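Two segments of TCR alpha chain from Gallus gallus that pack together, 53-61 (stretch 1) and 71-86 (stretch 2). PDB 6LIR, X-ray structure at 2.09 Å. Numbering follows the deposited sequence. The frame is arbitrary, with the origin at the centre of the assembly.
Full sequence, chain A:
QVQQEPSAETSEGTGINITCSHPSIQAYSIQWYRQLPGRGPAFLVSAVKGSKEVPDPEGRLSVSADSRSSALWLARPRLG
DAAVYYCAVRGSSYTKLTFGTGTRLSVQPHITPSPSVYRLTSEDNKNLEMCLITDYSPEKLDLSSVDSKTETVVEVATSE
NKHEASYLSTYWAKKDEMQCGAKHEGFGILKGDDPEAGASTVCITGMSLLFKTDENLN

Stretch 1 (53-61) EVPDPEGRL
Stretch 2, residues 71-86: ALWLARPRLGDAAVYY

Gly 59 is the fixed point of this contact: at phi/psi 165/-153 a CB would jam against the preceding carbonyl oxygen and fall 1.8 Å from Trp 73 O, so only glycine fits. With no side chain at Gly 59, its CA lies 3.0 Å from Trp 73 O in a CA-H...O contact.

The strand carrying Gly 59, Arg 60 and Leu 61 runs antiparallel to the strand 71-74, with 175° between their directions; 570 Å² is buried between the stretches. Arg 60 and Trp 73 form the hydrogen-bonded pair, Arg 60 N to Trp 73 O and Trp 73 N to Arg 60 O, both 2.9 Å; Gly 59 faces Leu 74 and Leu 61 faces Leu 72 as non-hydrogen-bonded pairs. Just past the last bridge, Ala 75 N donates a hydrogen bond to Glu 58 O, 2.8 Å, and a water links that oxygen to Arg 76 N, 2.7 Å from each.

Arg 60 and Trp 73, both chi1 t, share the exposed face. Leu 61 and Leu 72 (both t, p) share the buried one, which suits their apolar side chains; there Leu 72 CD1 lies 4.0 Å from Val 54 CG2 (chi1 t).

Beyond the ladder, a cis peptide precedes Pro 57, whose buried ring, compact and apolar, packs against Leu 74 and Tyr 85, with CG 3.8 Å from Leu 74 CD2 (m, p) and at the edge of Tyr 85 (chi1 m). Glu 58, extended t, t, salt-bridges Arg 76, though their modelled ends are too close to trust.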

ATOM      1  N   GLU A  53       2.149  11.650  24.931  1.00 35.42           N
ATOM      2  CA  GLU A  53       1.604  10.314  24.738  1.00 42.83           C
ATOM      3  C   GLU A  53       0.813  10.214  23.442  1.00 42.83           C
ATOM      4  O   GLU A  53       0.163  11.161  23.012  1.00 42.28           O
ATOM      5  CB  GLU A  53       0.709   9.921  25.911  1.00 48.64           C
ATOM      6  CG  GLU A  53       1.282  10.275  27.267  1.00 55.21           C
ATOM      7  CD  GLU A  53       1.719   9.052  28.054  1.00 65.07           C
ATOM      8  OE1 GLU A  53       1.836   9.160  29.294  1.00 74.24           O
ATOM      9  OE2 GLU A  53       1.958   7.989  27.439  1.00 71.48           O
ATOM     10  N   VAL A  54       0.893   9.057  22.796  1.00 38.98           N
ATOM     11  CA  VAL A  54       0.204   8.800  21.538  1.00 34.35           C
ATOM     12  C   VAL A  54      -0.843   7.744  21.802  1.00 36.30           C
ATOM     13  O   VAL A  54      -0.515   6.660  22.301  1.00 38.23           O
ATOM     14  CB  VAL A  54       1.175   8.306  20.446  1.00 38.26           C
ATOM     15  CG1 VAL A  54       0.447   8.074  19.132  1.00 42.25           C
ATOM     16  CG2 VAL A  54       2.357   9.245  20.302  1.00 38.07           C
ATOM     17  N   PRO A  55      -2.115   7.987  21.478  1.00 45.66           N
ATOM     18  CA  PRO A  55      -3.138   6.949  21.701  1.00 46.82           C
ATOM     19  C   PRO A  55      -2.947   5.722  20.830  1.00 44.11           C
ATOM     20  O   PRO A  55      -2.965   4.592  21.324  1.00 46.15           O
ATOM     21  CB  PRO A  55      -4.457   7.692  21.398  1.00 46.72           C
ATOM     22  CG  PRO A  55      -4.053   8.928  20.631  1.00 51.14           C
ATOM     23  CD  PRO A  55      -2.698   9.294  21.108  1.00 41.26           C
ATOM     24  N   ASP A  56      -2.735   5.928  19.537  1.00 43.78           N
ATOM     25  CA  ASP A  56      -2.701   4.835  18.579  1.00 39.49           C
ATOM     26  C   ASP A  56      -1.790   5.209  17.415  1.00 44.46           C
ATOM     27  O   ASP A  56      -2.052   6.201  16.721  1.00 41.31           O
ATOM     28  CB  ASP A  56      -4.125   4.525  18.103  1.00 42.88           C
ATOM     29  CG  ASP A  56      -4.185   3.361  17.128  1.00 47.56           C
ATOM     30  OD1 ASP A  56      -3.316   2.465  17.189  1.00 47.99           O
ATOM     31  OD2 ASP A  56      -5.117   3.338  16.297  1.00 54.50           O
ATOM     32  N   PRO A  57      -0.685   4.479  17.192  1.00 38.88           N
ATOM     33  CA  PRO A  57      -0.231   3.310  17.947  1.00 35.84           C
ATOM     34  C   PRO A  57       0.391   3.719  19.272  1.00 39.90           C
ATOM     35  O   PRO A  57       1.086   4.736  19.326  1.00 34.70           O
ATOM     36  CB  PRO A  57       0.813   2.682  17.023  1.00 36.15           C
ATOM     37  CG  PRO A  57       1.381   3.850  16.278  1.00 36.82           C
ATOM     38  CD  PRO A  57       0.230   4.805  16.083  1.00 38.01           C
ATOM     39  N   GLU A  58       0.059   2.979  20.330  1.00 35.70           N
ATOM     40  CA  GLU A  58       0.561   3.238  21.674  1.00 36.48           C
ATOM     41  C   GLU A  58       2.040   3.612  21.657  1.00 30.77           C
ATOM     42  O   GLU A  58       2.865   2.916  21.058  1.00 34.67           O
ATOM     43  CB  GLU A  58       0.338   1.998  22.548  1.00 42.08           C
ATOM     44  CG  GLU A  58       0.597   2.211  24.030  1.00 45.29           C
ATOM     45  CD  GLU A  58       0.525   0.915  24.828  1.00 54.59           C
ATOM     46  OE1 GLU A  58       1.465   0.639  25.603  1.00 55.81           O
ATOM     47  OE2 GLU A  58      -0.471   0.175  24.681  1.00 57.38           O
ATOM     48  N   GLY A  59       2.365   4.718  22.306  1.00 30.11           N
ATOM     49  CA  GLY A  59       3.752   5.145  22.370  1.00 30.43           C
ATOM     50  C   GLY A  59       3.849   6.590  22.829  1.00 34.72           C
ATOM     51  O   GLY A  59       2.965   7.096  23.520  1.00 31.29           O
ATOM     52  N   ARG A  60       4.928   7.242  22.408  1.00 33.30           N
ATOM     53  CA  ARG A  60       5.201   8.581  22.903  1.00 33.79           C
ATOM     54  C   ARG A  60       6.085   9.317  21.912  1.00 32.19           C
ATOM     55  O   ARG A  60       7.054   8.757  21.385  1.00 29.18           O
ATOM     56  CB  ARG A  60       5.874   8.539  24.284  1.00 34.69           C
ATOM     57  CG  ARG A  60       6.144   9.914  24.905  1.00 30.93           C
ATOM     58  CD  ARG A  60       6.131   9.857  26.434  1.00 35.17           C
ATOM     59  NE  ARG A  60       7.257   9.087  26.960  1.00 35.64           N
ATOM     60  CZ  ARG A  60       7.503   8.895  28.254  1.00 38.23           C
ATOM     61  NH1 ARG A  60       6.697   9.412  29.172  1.00 33.67           N
ATOM     62  NH2 ARG A  60       8.556   8.179  28.632  1.00 33.08           N
ATOM     63  N   LEU A  61       5.735  10.574  21.675  1.00 31.26           N
ATOM     64  CA  LEU A  61       6.507  11.491  20.854  1.00 30.73           C
ATOM     65  C   LEU A  61       7.335  12.379  21.772  1.00 33.10           C
ATOM     66  O   LEU A  61       6.808  12.936  22.739  1.00 35.23           O
ATOM     67  CB  LEU A  61       5.585  12.339  19.979  1.00 34.21           C
ATOM     68  CG  LEU A  61       6.184  13.619  19.405  1.00 32.46           C
ATOM     69  CD1 LEU A  61       7.167  13.280  18.298  1.00 30.57           C
ATOM     70  CD2 LEU A  61       5.089  14.556  18.905  1.00 33.06           C
ATOM     71  N   ALA A  71      11.284  12.341  17.852  1.00 27.31           N
ATOM     72  CA  ALA A  71      11.331  10.889  17.780  1.00 34.59           C
ATOM     73  C   ALA A  71       9.972  10.339  18.166  1.00 31.46           C
ATOM     74  O   ALA A  71       9.405  10.734  19.189  1.00 30.22           O
ATOM     75  CB  ALA A  71      12.414  10.309  18.699  1.00 28.82           C
ATOM     76  N   LEU A  72       9.460   9.430  17.343  1.00 29.65           N
ATOM     77  CA  LEU A  72       8.208   8.740  17.601  1.00 32.38           C
ATOM     78  C   LEU A  72       8.526   7.337  18.099  1.00 33.21           C
ATOM     79  O   LEU A  72       9.099   6.525  17.363  1.00 29.27           O
ATOM     80  CB  LEU A  72       7.344   8.676  16.344  1.00 30.72           C
ATOM     81  CG  LEU A  72       5.982   8.019  16.559  1.00 28.57           C
ATOM     82  CD1 LEU A  72       5.120   8.876  17.477  1.00 30.76           C
ATOM     83  CD2 LEU A  72       5.277   7.765  15.234  1.00 31.74           C
ATOM     84  N   TRP A  73       8.164   7.058  19.343  1.00 32.60           N
ATOM     85  CA  TRP A  73       8.394   5.754  19.949  1.00 29.40           C
ATOM     86  C   TRP A  73       7.091   4.973  19.905  1.00 28.33           C
ATOM     87  O   TRP A  73       6.072   5.436  20.425  1.00 30.48           O
ATOM     88  CB  TRP A  73       8.885   5.893  21.391  1.00 30.88           C
ATOM     89  CG  TRP A  73       8.925   4.585  22.155  1.00 31.41           C
ATOM     90  CD1 TRP A  73       8.073   4.186  23.146  1.00 34.18           C
ATOM     91  CD2 TRP A  73       9.873   3.520  21.991  1.00 27.66           C
ATOM     92  NE1 TRP A  73       8.432   2.937  23.608  1.00 33.24           N
ATOM     93  CE2 TRP A  73       9.533   2.508  22.916  1.00 32.31           C
ATOM     94  CE3 TRP A  73      10.975   3.324  21.153  1.00 31.44           C
ATOM     95  CZ2 TRP A  73      10.257   1.320  23.026  1.00 32.03           C
ATOM     96  CZ3 TRP A  73      11.695   2.142  21.264  1.00 34.15           C
ATOM     97  CH2 TRP A  73      11.331   1.157  22.193  1.00 31.43           C
ATOM     98  N   LEU A  74       7.115   3.814  19.256  1.00 30.10           N
ATOM     99  CA  LEU A  74       5.989   2.888  19.260  1.00 35.84           C
ATOM    100  C   LEU A  74       6.258   1.837  20.331  1.00 34.20           C
ATOM    101  O   LEU A  74       7.223   1.080  20.226  1.00 32.65           O
ATOM    102  CB  LEU A  74       5.816   2.235  17.888  1.00 28.28           C
ATOM    103  CG  LEU A  74       5.254   3.085  16.742  1.00 37.37           C
ATOM    104  CD1 LEU A  74       6.310   4.011  16.167  1.00 32.51           C
ATOM    105  CD2 LEU A  74       4.691   2.184  15.652  1.00 39.97           C
ATOM    106  N   ALA A  75       5.406   1.783  21.353  1.00 30.28           N
ATOM    107  CA  ALA A  75       5.727   0.961  22.518  1.00 34.45           C
ATOM    108  C   ALA A  75       5.406  -0.512  22.304  1.00 36.56           C
ATOM    109  O   ALA A  75       6.028  -1.376  22.934  1.00 34.37           O
ATOM    110  CB  ALA A  75       4.986   1.468  23.747  1.00 35.27           C
ATOM    111  N   ARG A  76       4.447  -0.820  21.441  1.00 38.24           N
ATOM    112  CA  ARG A  76       3.985  -2.198  21.293  1.00 40.77           C
ATOM    113  C   ARG A  76       3.558  -2.498  19.867  1.00 33.55           C
ATOM    114  O   ARG A  76       2.381  -2.808  19.633  1.00 39.27           O
ATOM    115  CB  ARG A  76       2.828  -2.522  22.235  1.00 39.53           C
ATOM    116  CG  ARG A  76       3.302  -3.285  23.454  1.00 62.33           C
ATOM    117  CD  ARG A  76       2.194  -3.485  24.470  1.00 66.88           C
ATOM    118  NE  ARG A  76       2.706  -3.342  25.823  1.00 72.66           N
ATOM    119  CZ  ARG A  76       2.717  -2.192  26.488  1.00 67.73           C
ATOM    120  NH1 ARG A  76       2.237  -1.090  25.917  1.00 66.49           N
ATOM    121  NH2 ARG A  76       3.212  -2.140  27.711  1.00 67.68           N
ATOM    122  N   PRO A  77       4.455  -2.375  18.892  1.00 37.35           N
ATOM    123  CA  PRO A  77       4.038  -2.496  17.493  1.00 40.94           C
ATOM    124  C   PRO A  77       3.436  -3.857  17.194  1.00 42.41           C
ATOM    125  O   PRO A  77       3.960  -4.893  17.598  1.00 37.72           O
ATOM    126  CB  PRO A  77       5.346  -2.285  16.716  1.00 41.89           C
ATOM    127  CG  PRO A  77       6.340  -1.748  17.727  1.00 40.57           C
ATOM    128  CD  PRO A  77       5.917  -2.382  19.014  1.00 38.84           C
ATOM    129  N   ARG A  78       2.320  -3.841  16.477  1.00 44.99           N
ATOM    130  CA  ARG A  78       1.705  -5.050  15.957  1.00 46.49           C
ATOM    131  C   ARG A  78       1.711  -4.996  14.436  1.00 45.96           C
ATOM    132  O   ARG A  78       2.067  -3.981  13.827  1.00 40.89           O
ATOM    133  CB  ARG A  78       0.280  -5.225  16.489  1.00 45.78           C
ATOM    134  CG  ARG A  78       0.194  -5.526  17.982  1.00 54.47           C
ATOM    135  CD  ARG A  78      -1.125  -5.040  18.574  1.00 62.09           C
ATOM    136  NE  ARG A  78      -1.339  -3.611  18.343  1.00 70.07           N
ATOM    137  CZ  ARG A  78      -2.135  -3.116  17.398  1.00 72.77           C
ATOM    138  NH1 ARG A  78      -2.267  -1.805  17.254  1.00 73.67           N
ATOM    139  NH2 ARG A  78      -2.795  -3.937  16.592  1.00 74.99           N
ATOM    140  N   LEU A  79       1.306  -6.111  13.823  1.00 38.17           N
ATOM    141  CA  LEU A  79       1.343  -6.219  12.367  1.00 43.53           C
ATOM    142  C   LEU A  79       0.578  -5.079  11.707  1.00 41.24           C
ATOM    143  O   LEU A  79       0.996  -4.558  10.665  1.00 42.38           O
ATOM    144  CB  LEU A  79       0.774  -7.572  11.936  1.00 47.11           C
ATOM    145  CG  LEU A  79       0.766  -7.903  10.443  1.00 50.06           C
ATOM    146  CD1 LEU A  79       2.154  -7.731   9.841  1.00 54.12           C
ATOM    147  CD2 LEU A  79       0.257  -9.321  10.223  1.00 52.84           C
ATOM    148  N   GLY A  80      -0.514  -4.641  12.329  1.00 31.83           N
ATOM    149  CA  GLY A  80      -1.299  -3.543  11.794  1.00 36.47           C
ATOM    150  C   GLY A  80      -0.608  -2.194  11.844  1.00 39.83           C
ATOM    151  O   GLY A  80      -1.109  -1.246  11.233  1.00 37.78           O
ATOM    152  N   ASP A  81       0.519  -2.087  12.547  1.00 35.13           N
ATOM    153  CA  ASP A  81       1.262  -0.837  12.648  1.00 39.89           C
ATOM    154  C   ASP A  81       2.318  -0.690  11.561  1.00 39.51           C
ATOM    155  O   ASP A  81       3.024   0.326  11.536  1.00 36.37           O
ATOM    156  CB  ASP A  81       1.921  -0.730  14.026  1.00 33.13           C
ATOM    157  CG  ASP A  81       0.908  -0.673  15.147  1.00 39.34           C
ATOM    158  OD1 ASP A  81      -0.060   0.109  15.028  1.00 43.84           O
ATOM    159  OD2 ASP A  81       1.066  -1.417  16.137  1.00 42.13           O
ATOM    160  N   ALA A  82       2.433  -1.664  10.666  1.00 35.76           N
ATOM    161  CA  ALA A  82       3.332  -1.549   9.525  1.00 38.76           C
ATOM    162  C   ALA A  82       2.798  -0.490   8.570  1.00 39.30           C
ATOM    163  O   ALA A  82       1.718  -0.648   7.993  1.00 40.50           O
ATOM    164  CB  ALA A  82       3.471  -2.897   8.819  1.00 39.69           C
ATOM    165  N   ALA A  83       3.548   0.593   8.410  1.00 37.03           N
ATOM    166  CA  ALA A  83       3.121   1.701   7.568  1.00 35.49           C
ATOM    167  C   ALA A  83       4.328   2.582   7.297  1.00 36.59           C
ATOM    168  O   ALA A  83       5.430   2.339   7.798  1.00 34.19           O
ATOM    169  CB  ALA A  83       1.995   2.507   8.226  1.00 30.02           C
ATOM    170  N   VAL A  84       4.101   3.629   6.517  1.00 36.64           N
ATOM    171  CA  VAL A  84       5.103   4.652   6.272  1.00 36.83           C
ATOM    172  C   VAL A  84       4.779   5.803   7.208  1.00 35.90           C
ATOM    173  O   VAL A  84       3.681   6.369   7.152  1.00 35.75           O
ATOM    174  CB  VAL A  84       5.109   5.104   4.803  1.00 39.76           C
ATOM    175  CG1 VAL A  84       6.102   6.246   4.606  1.00 39.23           C
ATOM    176  CG2 VAL A  84       5.447   3.932   3.892  1.00 37.60           C
ATOM    177  N   TYR A  85       5.715   6.117   8.093  1.00 33.89           N
ATOM    178  CA  TYR A  85       5.518   7.127   9.121  1.00 38.07           C
ATOM    179  C   TYR A  85       6.197   8.424   8.704  1.00 37.89           C
ATOM    180  O   TYR A  85       7.393   8.433   8.394  1.00 36.29           O
ATOM    181  CB  TYR A  85       6.057   6.636  10.464  1.00 37.75           C
ATOM    182  CG  TYR A  85       5.188   5.568  11.091  1.00 34.39           C
ATOM    183  CD1 TYR A  85       5.256   4.246  10.665  1.00 35.44           C
ATOM    184  CD2 TYR A  85       4.295   5.885  12.104  1.00 33.67           C
ATOM    185  CE1 TYR A  85       4.457   3.269  11.235  1.00 34.40           C
ATOM    186  CE2 TYR A  85       3.495   4.921  12.678  1.00 35.44           C
ATOM    187  CZ  TYR A  85       3.580   3.615  12.241  1.00 36.51           C
ATOM    188  OH  TYR A  85       2.780   2.664  12.821  1.00 35.88           O
ATOM    189  N   TYR A  86       5.427   9.509   8.687  1.00 33.93           N
ATOM    190  CA  TYR A  86       5.891  10.816   8.250  1.00 37.47           C
ATOM    191  C   TYR A  86       5.921  11.782   9.424  1.00 35.13           C
ATOM    192  O   TYR A  86       4.959  11.874  10.192  1.00 36.83           O
ATOM    193  CB  TYR A  86       4.973  11.403   7.171  1.00 34.19           C
ATOM    194  CG  TYR A  86       5.081  10.775   5.801  1.00 39.95           C
ATOM    195  CD1 TYR A  86       6.091  11.146   4.921  1.00 39.08           C
ATOM    196  CD2 TYR A  86       4.151   9.834   5.375  1.00 39.75           C
ATOM    197  CE1 TYR A  86       6.185  10.586   3.663  1.00 40.29           C
ATOM    198  CE2 TYR A  86       4.237   9.266   4.119  1.00 44.77           C
ATOM    199  CZ  TYR A  86       5.255   9.645   3.267  1.00 46.72           C
ATOM    200  OH  TYR A  86       5.343   9.080   2.016  1.00 51.66           O
TER
HETATM  201  O   HOH W   1       2.868   0.580  19.682  1.00 36.23           O